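Long-range contact in tRNA threonylcarbamoyladenosine biosynthesis protein TsaB (Pseudomonas aeruginosa, PDB 5BR9), which probably takes part in forming the threonylcarbamoyladenosine modification of tRNA, as a TsaB member of the KAE1/TsaD family: residues A[108-122]-A[132-144]. Residues are numbered along the deposited sequence; the frame is centred on the assembly and turned at random.
Sequences AQRAYREQGAERVAA and YWGCYQLQQGEMR
Leu138 lays CD1 over one face of the Tyr112 ring, 3.6 Å from its centroid and nearly on the ring normal, a CH-pi contact; CD2 reaches the far end of the ring, 3.5 Å from Tyr112 CE1. Ala117 O lies at the edge of this ring, in its plane, and Met143 SD makes an oblique Met-aromatic contact. The Tyr136 ring meets Ala108 CB obliquely, with Gly134 O and Arg144 N at its edge, while its OH is hydrogen-bonded to Glu149 OE2. Arg119 and Gln137 lie side by side, pointing the same way, in a contact that puts Gln137 OE1 near the guanidinium edge, guanidinium and amide planes 81° apart; Arg119 NE forms its salt bridge with Asp167. Strands 119-122 and 132-139 run antiparallel in the second of two five-stranded mixed sheets, consistent with the duplicated ASKHA fold, and helix 103-115 packs on the face bearing Val120 and Tyr136. Backbone bonds tie Val120 to Tyr136 and Ala122 to Gly134 in both directions. Met143, bent at chi2 (-59°) and chi3 (-77°), folds into the angle between the helix and strand 119-122, CE 3.8 Å from Val120 CG2. The amide of Gln109, buried, grips the 132-139/142-144 hairpin twice: OE1 accepts the Met143 N-H on a lone pair, in the carbonyl plane (2.8 Å from N), and NE2 donates to Gly141 O (3.0 Å) in the type I' turn.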
ATOM      1  N   ALA A 108     -14.510  -5.299 -18.754  1.00 22.09           N
ATOM      2  CA  ALA A 108     -14.997  -6.081 -19.875  1.00 19.62           C
ATOM      3  C   ALA A 108     -15.937  -7.161 -19.355  1.00 23.00           C
ATOM      4  O   ALA A 108     -17.032  -7.334 -19.877  1.00 27.15           O
ATOM      5  CB  ALA A 108     -13.841  -6.690 -20.637  1.00 19.10           C
ATOM      6  N   GLN A 109     -15.511  -7.852 -18.298  1.00 24.97           N
ATOM      7  CA  GLN A 109     -16.311  -8.914 -17.716  1.00 27.41           C
ATOM      8  C   GLN A 109     -17.612  -8.319 -17.180  1.00 32.53           C
ATOM      9  O   GLN A 109     -18.685  -8.923 -17.327  1.00 33.46           O
ATOM     10  CB  GLN A 109     -15.564  -9.637 -16.595  1.00 31.95           C
ATOM     11  CG  GLN A 109     -16.227 -10.956 -16.197  1.00 28.99           C
ATOM     12  CD  GLN A 109     -16.021 -12.018 -17.258  1.00 25.63           C
ATOM     13  OE1 GLN A 109     -15.021 -12.001 -17.968  1.00 27.21           O
ATOM     14  NE2 GLN A 109     -16.969 -12.934 -17.384  1.00 27.76           N
ATOM     15  N   ARG A 110     -17.529  -7.134 -16.575  1.00 22.22           N
ATOM     16  CA  ARG A 110     -18.749  -6.486 -16.084  1.00 23.90           C
ATOM     17  C   ARG A 110     -19.701  -6.103 -17.210  1.00 31.38           C
ATOM     18  O   ARG A 110     -20.915  -6.316 -17.111  1.00 38.05           O
ATOM     19  CB  ARG A 110     -18.424  -5.241 -15.267  1.00 28.28           C
ATOM     20  CG  ARG A 110     -19.678  -4.529 -14.774  1.00 28.84           C
ATOM     21  CD  ARG A 110     -19.377  -3.521 -13.701  1.00 27.06           C
ATOM     22  NE  ARG A 110     -20.609  -2.980 -13.131  1.00 31.37           N
ATOM     23  CZ  ARG A 110     -20.652  -2.018 -12.216  1.00 35.12           C
ATOM     24  NH1 ARG A 110     -19.527  -1.485 -11.753  1.00 33.83           N
ATOM     25  NH2 ARG A 110     -21.819  -1.594 -11.762  1.00 35.95           N
ATOM     26  N   ALA A 111     -19.152  -5.557 -18.292  1.00 23.60           N
ATOM     27  CA  ALA A 111     -19.992  -5.157 -19.417  1.00 29.47           C
ATOM     28  C   ALA A 111     -20.639  -6.400 -20.045  1.00 23.84           C
ATOM     29  O   ALA A 111     -21.778  -6.361 -20.512  1.00 27.71           O
ATOM     30  CB  ALA A 111     -19.190  -4.372 -20.437  1.00 22.81           C
ATOM     31  N   TYR A 112     -19.897  -7.499 -20.056  1.00 29.94           N
ATOM     32  CA  TYR A 112     -20.442  -8.750 -20.540  1.00 26.85           C
ATOM     33  C   TYR A 112     -21.617  -9.193 -19.664  1.00 29.45           C
ATOM     34  O   TYR A 112     -22.694  -9.494 -20.171  1.00 31.75           O
ATOM     35  CB  TYR A 112     -19.370  -9.836 -20.575  1.00 26.37           C
ATOM     36  CG  TYR A 112     -19.981 -11.205 -20.744  1.00 31.62           C
ATOM     37  CD1 TYR A 112     -20.644 -11.549 -21.925  1.00 35.44           C
ATOM     38  CD2 TYR A 112     -19.939 -12.147 -19.711  1.00 31.13           C
ATOM     39  CE1 TYR A 112     -21.235 -12.799 -22.080  1.00 33.68           C
ATOM     40  CE2 TYR A 112     -20.536 -13.412 -19.861  1.00 28.70           C
ATOM     41  CZ  TYR A 112     -21.173 -13.725 -21.052  1.00 35.09           C
ATOM     42  OH  TYR A 112     -21.754 -14.960 -21.222  1.00 48.82           O
ATOM     43  N   ARG A 113     -21.414  -9.205 -18.348  1.00 30.39           N
ATOM     44  CA  ARG A 113     -22.459  -9.641 -17.429  1.00 30.02           C
ATOM     45  C   ARG A 113     -23.700  -8.748 -17.495  1.00 38.36           C
ATOM     46  O   ARG A 113     -24.831  -9.238 -17.452  1.00 42.88           O
ATOM     47  CB  ARG A 113     -21.933  -9.687 -15.991  1.00 31.69           C
ATOM     48  CG  ARG A 113     -22.985 -10.058 -14.955  1.00 35.91           C
ATOM     49  CD  ARG A 113     -22.379 -10.177 -13.564  1.00 42.98           C
ATOM     50  NE  ARG A 113     -21.665  -8.967 -13.139  1.00 42.31           N
ATOM     51  CZ  ARG A 113     -22.260  -7.892 -12.631  1.00 40.66           C
ATOM     52  NH1 ARG A 113     -23.581  -7.866 -12.497  1.00 38.91           N
ATOM     53  NH2 ARG A 113     -21.538  -6.846 -12.254  1.00 38.54           N
ATOM     54  N   GLU A 114     -23.492  -7.444 -17.620  1.00 40.25           N
ATOM     55  CA  GLU A 114     -24.606  -6.501 -17.537  1.00 40.08           C
ATOM     56  C   GLU A 114     -25.294  -6.184 -18.876  1.00 41.05           C
ATOM     57  O   GLU A 114     -26.496  -5.980 -18.909  1.00 39.23           O
ATOM     58  CB  GLU A 114     -24.121  -5.198 -16.899  1.00 39.62           C
ATOM     59  CG  GLU A 114     -23.875  -5.271 -15.410  1.00 34.03           C
ATOM     60  CD  GLU A 114     -23.509  -3.908 -14.806  1.00 43.23           C
ATOM     61  OE1 GLU A 114     -23.594  -2.879 -15.512  1.00 52.45           O
ATOM     62  OE2 GLU A 114     -23.188  -3.855 -13.601  1.00 50.71           O
ATOM     63  N   GLN A 115     -24.530  -6.123 -19.963  1.00 40.42           N
ATOM     64  CA  GLN A 115     -25.063  -5.720 -21.271  1.00 40.79           C
ATOM     65  C   GLN A 115     -25.155  -6.891 -22.221  1.00 40.48           C
ATOM     66  O   GLN A 115     -25.751  -6.777 -23.283  1.00 38.76           O
ATOM     67  CB  GLN A 115     -24.178  -4.654 -21.934  1.00 40.07           C
ATOM     68  CG  GLN A 115     -23.931  -3.421 -21.110  1.00 48.51           C
ATOM     69  CD  GLN A 115     -25.211  -2.723 -20.730  1.00 62.47           C
ATOM     70  OE1 GLN A 115     -26.179  -2.718 -21.489  1.00 65.63           O
ATOM     71  NE2 GLN A 115     -25.230  -2.136 -19.542  1.00 71.09           N
ATOM     72  N   GLY A 116     -24.519  -8.000 -21.850  1.00 47.89           N
ATOM     73  CA  GLY A 116     -24.400  -9.165 -22.710  1.00 44.84           C
ATOM     74  C   GLY A 116     -23.412  -9.000 -23.856  1.00 40.48           C
ATOM     75  O   GLY A 116     -23.358  -9.840 -24.750  1.00 42.86           O
ATOM     76  N   ALA A 117     -22.614  -7.938 -23.824  1.00 37.99           N
ATOM     77  CA  ALA A 117     -21.641  -7.672 -24.901  1.00 33.91           C
ATOM     78  C   ALA A 117     -20.480  -8.661 -24.865  1.00 28.91           C
ATOM     79  O   ALA A 117     -19.831  -8.835 -23.843  1.00 28.31           O
ATOM     80  CB  ALA A 117     -21.119  -6.253 -24.811  1.00 32.99           C
ATOM     81  N   GLU A 118     -20.230  -9.319 -25.985  1.00 31.84           N
ATOM     82  CA  GLU A 118     -19.212 -10.355 -26.033  1.00 28.95           C
ATOM     83  C   GLU A 118     -17.902  -9.824 -26.576  1.00 33.72           C
ATOM     84  O   GLU A 118     -16.869 -10.485 -26.490  1.00 29.82           O
ATOM     85  CB  GLU A 118     -19.723 -11.522 -26.866  1.00 34.95           C
ATOM     86  CG  GLU A 118     -20.891 -12.174 -26.169  1.00 41.75           C
ATOM     87  CD  GLU A 118     -21.286 -13.491 -26.754  1.00 49.15           C
ATOM     88  OE1 GLU A 118     -20.665 -13.915 -27.752  1.00 50.00           O
ATOM     89  OE2 GLU A 118     -22.221 -14.106 -26.193  1.00 57.04           O
ATOM     90  N   ARG A 119     -17.958  -8.607 -27.110  1.00 31.26           N
ATOM     91  CA  ARG A 119     -16.761  -7.890 -27.513  1.00 28.31           C
ATOM     92  C   ARG A 119     -16.788  -6.506 -26.883  1.00 32.53           C
ATOM     93  O   ARG A 119     -17.710  -5.720 -27.113  1.00 23.40           O
ATOM     94  CB  ARG A 119     -16.660  -7.815 -29.039  1.00 24.17           C
ATOM     95  CG  ARG A 119     -16.698  -9.209 -29.667  1.00 33.64           C
ATOM     96  CD  ARG A 119     -16.010  -9.307 -31.009  1.00 33.70           C
ATOM     97  NE  ARG A 119     -16.873  -8.913 -32.109  1.00 34.36           N
ATOM     98  CZ  ARG A 119     -16.659  -9.239 -33.381  1.00 40.75           C
ATOM     99  NH1 ARG A 119     -17.505  -8.831 -34.322  1.00 47.91           N
ATOM    100  NH2 ARG A 119     -15.612  -9.987 -33.711  1.00 40.23           N
ATOM    101  N   VAL A 120     -15.775  -6.216 -26.074  1.00 24.52           N
ATOM    102  CA  VAL A 120     -15.730  -4.957 -25.334  1.00 23.80           C
ATOM    103  C   VAL A 120     -14.383  -4.280 -25.502  1.00 25.20           C
ATOM    104  O   VAL A 120     -13.331  -4.891 -25.317  1.00 24.05           O
ATOM    105  CB  VAL A 120     -16.027  -5.156 -23.836  1.00 22.59           C
ATOM    106  CG1 VAL A 120     -15.811  -3.837 -23.090  1.00 24.82           C
ATOM    107  CG2 VAL A 120     -17.458  -5.648 -23.624  1.00 21.90           C
ATOM    108  N   ALA A 121     -14.422  -3.022 -25.902  1.00 21.09           N
ATOM    109  CA  ALA A 121     -13.232  -2.191 -25.862  1.00 21.37           C
ATOM    110  C   ALA A 121     -13.263  -1.429 -24.527  1.00 22.18           C
ATOM    111  O   ALA A 121     -14.105  -0.568 -24.316  1.00 21.24           O
ATOM    112  CB  ALA A 121     -13.185  -1.235 -27.073  1.00 21.10           C
ATOM    113  N   ALA A 122     -12.382  -1.801 -23.609  1.00 23.52           N
ATOM    114  CA  ALA A 122     -12.308  -1.148 -22.314  1.00 21.73           C
ATOM    115  C   ALA A 122     -11.329   0.020 -22.372  1.00 22.65           C
ATOM    116  O   ALA A 122     -10.231  -0.106 -22.900  1.00 24.06           O
ATOM    117  CB  ALA A 122     -11.910  -2.143 -21.247  1.00 19.68           C
ATOM    118  N   TYR A 132      -5.855   4.408 -20.879  1.00 29.59           N
ATOM    119  CA  TYR A 132      -5.548   3.004 -20.866  1.00 21.79           C
ATOM    120  C   TYR A 132      -6.573   2.288 -21.728  1.00 24.17           C
ATOM    121  O   TYR A 132      -7.757   2.627 -21.690  1.00 26.37           O
ATOM    122  CB  TYR A 132      -5.569   2.476 -19.444  1.00 25.17           C
ATOM    123  CG  TYR A 132      -4.533   3.086 -18.526  1.00 34.28           C
ATOM    124  CD1 TYR A 132      -3.178   2.792 -18.673  1.00 34.89           C
ATOM    125  CD2 TYR A 132      -4.902   3.977 -17.528  1.00 38.01           C
ATOM    126  CE1 TYR A 132      -2.223   3.343 -17.824  1.00 34.47           C
ATOM    127  CE2 TYR A 132      -3.953   4.535 -16.680  1.00 44.05           C
ATOM    128  CZ  TYR A 132      -2.614   4.223 -16.836  1.00 42.83           C
ATOM    129  OH  TYR A 132      -1.675   4.781 -15.984  1.00 49.73           O
ATOM    130  N   TRP A 133      -6.109   1.311 -22.512  1.00 23.95           N
ATOM    131  CA  TRP A 133      -6.899   0.702 -23.578  1.00 21.67           C
ATOM    132  C   TRP A 133      -6.665  -0.801 -23.691  1.00 23.75           C
ATOM    133  O   TRP A 133      -5.527  -1.238 -23.735  1.00 21.00           O
ATOM    134  CB  TRP A 133      -6.559   1.389 -24.899  1.00 22.72           C
ATOM    135  CG  TRP A 133      -7.222   0.825 -26.117  1.00 26.40           C
ATOM    136  CD1 TRP A 133      -6.692  -0.085 -27.003  1.00 21.06           C
ATOM    137  CD2 TRP A 133      -8.518   1.153 -26.611  1.00 26.28           C
ATOM    138  NE1 TRP A 133      -7.579  -0.325 -28.023  1.00 21.28           N
ATOM    139  CE2 TRP A 133      -8.712   0.409 -27.803  1.00 20.97           C
ATOM    140  CE3 TRP A 133      -9.538   2.009 -26.169  1.00 27.47           C
ATOM    141  CZ2 TRP A 133      -9.886   0.490 -28.550  1.00 24.08           C
ATOM    142  CZ3 TRP A 133     -10.707   2.086 -26.908  1.00 21.32           C
ATOM    143  CH2 TRP A 133     -10.867   1.335 -28.091  1.00 30.65           C
ATOM    144  N   GLY A 134      -7.747  -1.581 -23.743  1.00 27.96           N
ATOM    145  CA  GLY A 134      -7.668  -3.028 -23.888  1.00 20.10           C
ATOM    146  C   GLY A 134      -8.970  -3.595 -24.427  1.00 29.27           C
ATOM    147  O   GLY A 134     -10.058  -3.269 -23.941  1.00 26.34           O
ATOM    148  N   CYS A 135      -8.865  -4.415 -25.465  1.00 19.40           N
ATOM    149  CA  CYS A 135     -10.031  -4.998 -26.089  1.00 22.40           C
ATOM    150  C   CYS A 135     -10.156  -6.457 -25.691  1.00 28.27           C
ATOM    151  O   CYS A 135      -9.164  -7.191 -25.650  1.00 27.55           O
ATOM    152  CB  CYS A 135      -9.972  -4.851 -27.609  1.00 26.65           C
ATOM    153  SG  CYS A 135     -10.067  -3.147 -28.190  1.00 26.64           S
ATOM    154  N   TYR A 136     -11.391  -6.864 -25.411  1.00 25.54           N
ATOM    155  CA  TYR A 136     -11.661  -8.162 -24.822  1.00 27.18           C
ATOM    156  C   TYR A 136     -12.776  -8.863 -25.578  1.00 28.54           C
ATOM    157  O   TYR A 136     -13.672  -8.207 -26.110  1.00 25.23           O
ATOM    158  CB  TYR A 136     -12.028  -7.997 -23.328  1.00 27.29           C
ATOM    159  CG  TYR A 136     -10.826  -7.680 -22.467  1.00 23.60           C
ATOM    160  CD1 TYR A 136     -10.208  -8.680 -21.726  1.00 20.75           C
ATOM    161  CD2 TYR A 136     -10.283  -6.385 -22.418  1.00 22.79           C
ATOM    162  CE1 TYR A 136      -9.090  -8.419 -20.945  1.00 23.28           C
ATOM    163  CE2 TYR A 136      -9.145  -6.103 -21.624  1.00 23.06           C
ATOM    164  CZ  TYR A 136      -8.562  -7.136 -20.890  1.00 27.65           C
ATOM    165  OH  TYR A 136      -7.438  -6.922 -20.126  1.00 25.10           O
ATOM    166  N   GLN A 137     -12.707 -10.192 -25.623  1.00 28.96           N
ATOM    167  CA  GLN A 137     -13.731 -11.015 -26.274  1.00 27.83           C
ATOM    168  C   GLN A 137     -14.003 -12.265 -25.441  1.00 29.79           C
ATOM    169  O   GLN A 137     -13.087 -12.872 -24.877  1.00 27.88           O
ATOM    170  CB  GLN A 137     -13.304 -11.404 -27.688  1.00 22.70           C
ATOM    171  CG  GLN A 137     -14.265 -12.382 -28.389  1.00 36.93           C
ATOM    172  CD  GLN A 137     -14.014 -12.510 -29.896  1.00 39.32           C
ATOM    173  OE1 GLN A 137     -13.217 -11.758 -30.476  1.00 47.77           O
ATOM    174  NE2 GLN A 137     -14.696 -13.467 -30.534  1.00 33.44           N
ATOM    175  N   LEU A 138     -15.272 -12.631 -25.365  1.00 27.55           N
ATOM    176  CA  LEU A 138     -15.707 -13.794 -24.619  1.00 35.36           C
ATOM    177  C   LEU A 138     -15.123 -15.103 -25.154  1.00 38.98           C
ATOM    178  O   LEU A 138     -15.166 -15.390 -26.349  1.00 36.22           O
ATOM    179  CB  LEU A 138     -17.234 -13.880 -24.632  1.00 32.51           C
ATOM    180  CG  LEU A 138     -17.860 -14.845 -23.625  1.00 35.05           C
ATOM    181  CD1 LEU A 138     -17.742 -14.311 -22.195  1.00 29.25           C
ATOM    182  CD2 LEU A 138     -19.311 -15.082 -23.986  1.00 26.86           C
ATOM    183  N   GLN A 139     -14.607 -15.905 -24.238  1.00 41.58           N
ATOM    184  CA  GLN A 139     -14.001 -17.186 -24.548  1.00 40.23           C
ATOM    185  C   GLN A 139     -14.381 -18.110 -23.398  1.00 38.01           C
ATOM    186  O   GLN A 139     -13.765 -18.057 -22.326  1.00 38.44           O
ATOM    187  CB  GLN A 139     -12.481 -17.038 -24.676  1.00 48.44           C
ATOM    188  CG  GLN A 139     -11.791 -17.788 -25.805  1.00 60.27           C
ATOM    189  CD  GLN A 139     -10.403 -17.191 -26.101  1.00 65.54           C
ATOM    190  OE1 GLN A 139     -10.288 -16.015 -26.486  1.00 67.46           O
ATOM    191  NE2 GLN A 139      -9.350 -17.989 -25.905  1.00 54.92           N
ATOM    192  N   GLN A 140     -15.425 -18.911 -23.598  1.00 32.59           N
ATOM    193  CA  GLN A 140     -15.864 -19.869 -22.587  1.00 42.02           C
ATOM    194  C   GLN A 140     -16.195 -19.183 -21.257  1.00 40.69           C
ATOM    195  O   GLN A 140     -15.732 -19.606 -20.197  1.00 35.57           O
ATOM    196  CB  GLN A 140     -14.785 -20.931 -22.368  1.00 44.96           C
ATOM    197  CG  GLN A 140     -14.722 -21.960 -23.459  1.00 63.18           C
ATOM    198  CD  GLN A 140     -13.529 -22.859 -23.305  1.00 76.31           C
ATOM    199  OE1 GLN A 140     -12.500 -22.454 -22.757  1.00 77.53           O
ATOM    200  NE2 GLN A 140     -13.658 -24.098 -23.766  1.00 81.24           N
ATOM    201  N   GLY A 141     -16.980 -18.113 -21.336  1.00 28.65           N
ATOM    202  CA  GLY A 141     -17.467 -17.413 -20.174  1.00 27.35           C
ATOM    203  C   GLY A 141     -16.494 -16.366 -19.644  1.00 27.90           C
ATOM    204  O   GLY A 141     -16.848 -15.599 -18.770  1.00 28.37           O
ATOM    205  N   GLU A 142     -15.287 -16.300 -20.202  1.00 28.45           N
ATOM    206  CA  GLU A 142     -14.270 -15.361 -19.705  1.00 28.03           C
ATOM    207  C   GLU A 142     -13.970 -14.305 -20.762  1.00 30.72           C
ATOM    208  O   GLU A 142     -13.694 -14.633 -21.921  1.00 32.65           O
ATOM    209  CB  GLU A 142     -12.971 -16.107 -19.322  1.00 26.54           C
ATOM    210  CG  GLU A 142     -11.826 -15.211 -18.792  1.00 32.31           C
ATOM    211  CD  GLU A 142     -10.485 -15.938 -18.644  1.00 32.01           C
ATOM    212  OE1 GLU A 142     -10.409 -17.135 -18.988  1.00 33.05           O
ATOM    213  OE2 GLU A 142      -9.494 -15.313 -18.197  1.00 31.46           O
ATOM    214  N   MET A 143     -14.035 -13.037 -20.366  1.00 28.02           N
ATOM    215  CA  MET A 143     -13.643 -11.960 -21.265  1.00 25.18           C
ATOM    216  C   MET A 143     -12.121 -11.977 -21.341  1.00 20.72           C
ATOM    217  O   MET A 143     -11.413 -11.821 -20.345  1.00 24.66           O
ATOM    218  CB  MET A 143     -14.195 -10.609 -20.802  1.00 24.65           C
ATOM    219  CG  MET A 143     -15.720 -10.486 -20.947  1.00 29.01           C
ATOM    220  SD  MET A 143     -16.390 -10.697 -22.629  1.00 30.61           S
ATOM    221  CE  MET A 143     -15.988  -9.108 -23.355  1.00 19.23           C
ATOM    222  N   ARG A 144     -11.631 -12.203 -22.543  1.00 22.99           N
ATOM    223  CA  ARG A 144     -10.228 -12.483 -22.766  1.00 29.55           C
ATOM    224  C   ARG A 144      -9.566 -11.415 -23.643  1.00 32.15           C
ATOM    225  O   ARG A 144     -10.121 -10.982 -24.676  1.00 25.34           O
ATOM    226  CB  ARG A 144     -10.113 -13.867 -23.421  1.00 34.67           C
ATOM    227  CG  ARG A 144      -8.866 -14.621 -23.123  1.00 43.74           C
ATOM    228  CD  ARG A 144      -9.013 -15.471 -21.890  1.00 53.53           C
ATOM    229  NE  ARG A 144      -7.823 -16.293 -21.674  1.00 59.15           N
ATOM    230  CZ  ARG A 144      -6.817 -15.965 -20.871  1.00 57.61           C
ATOM    231  NH1 ARG A 144      -6.849 -14.827 -20.204  1.00 60.25           N
ATOM    232  NH2 ARG A 144      -5.780 -16.776 -20.738  1.00 65.25           N
TER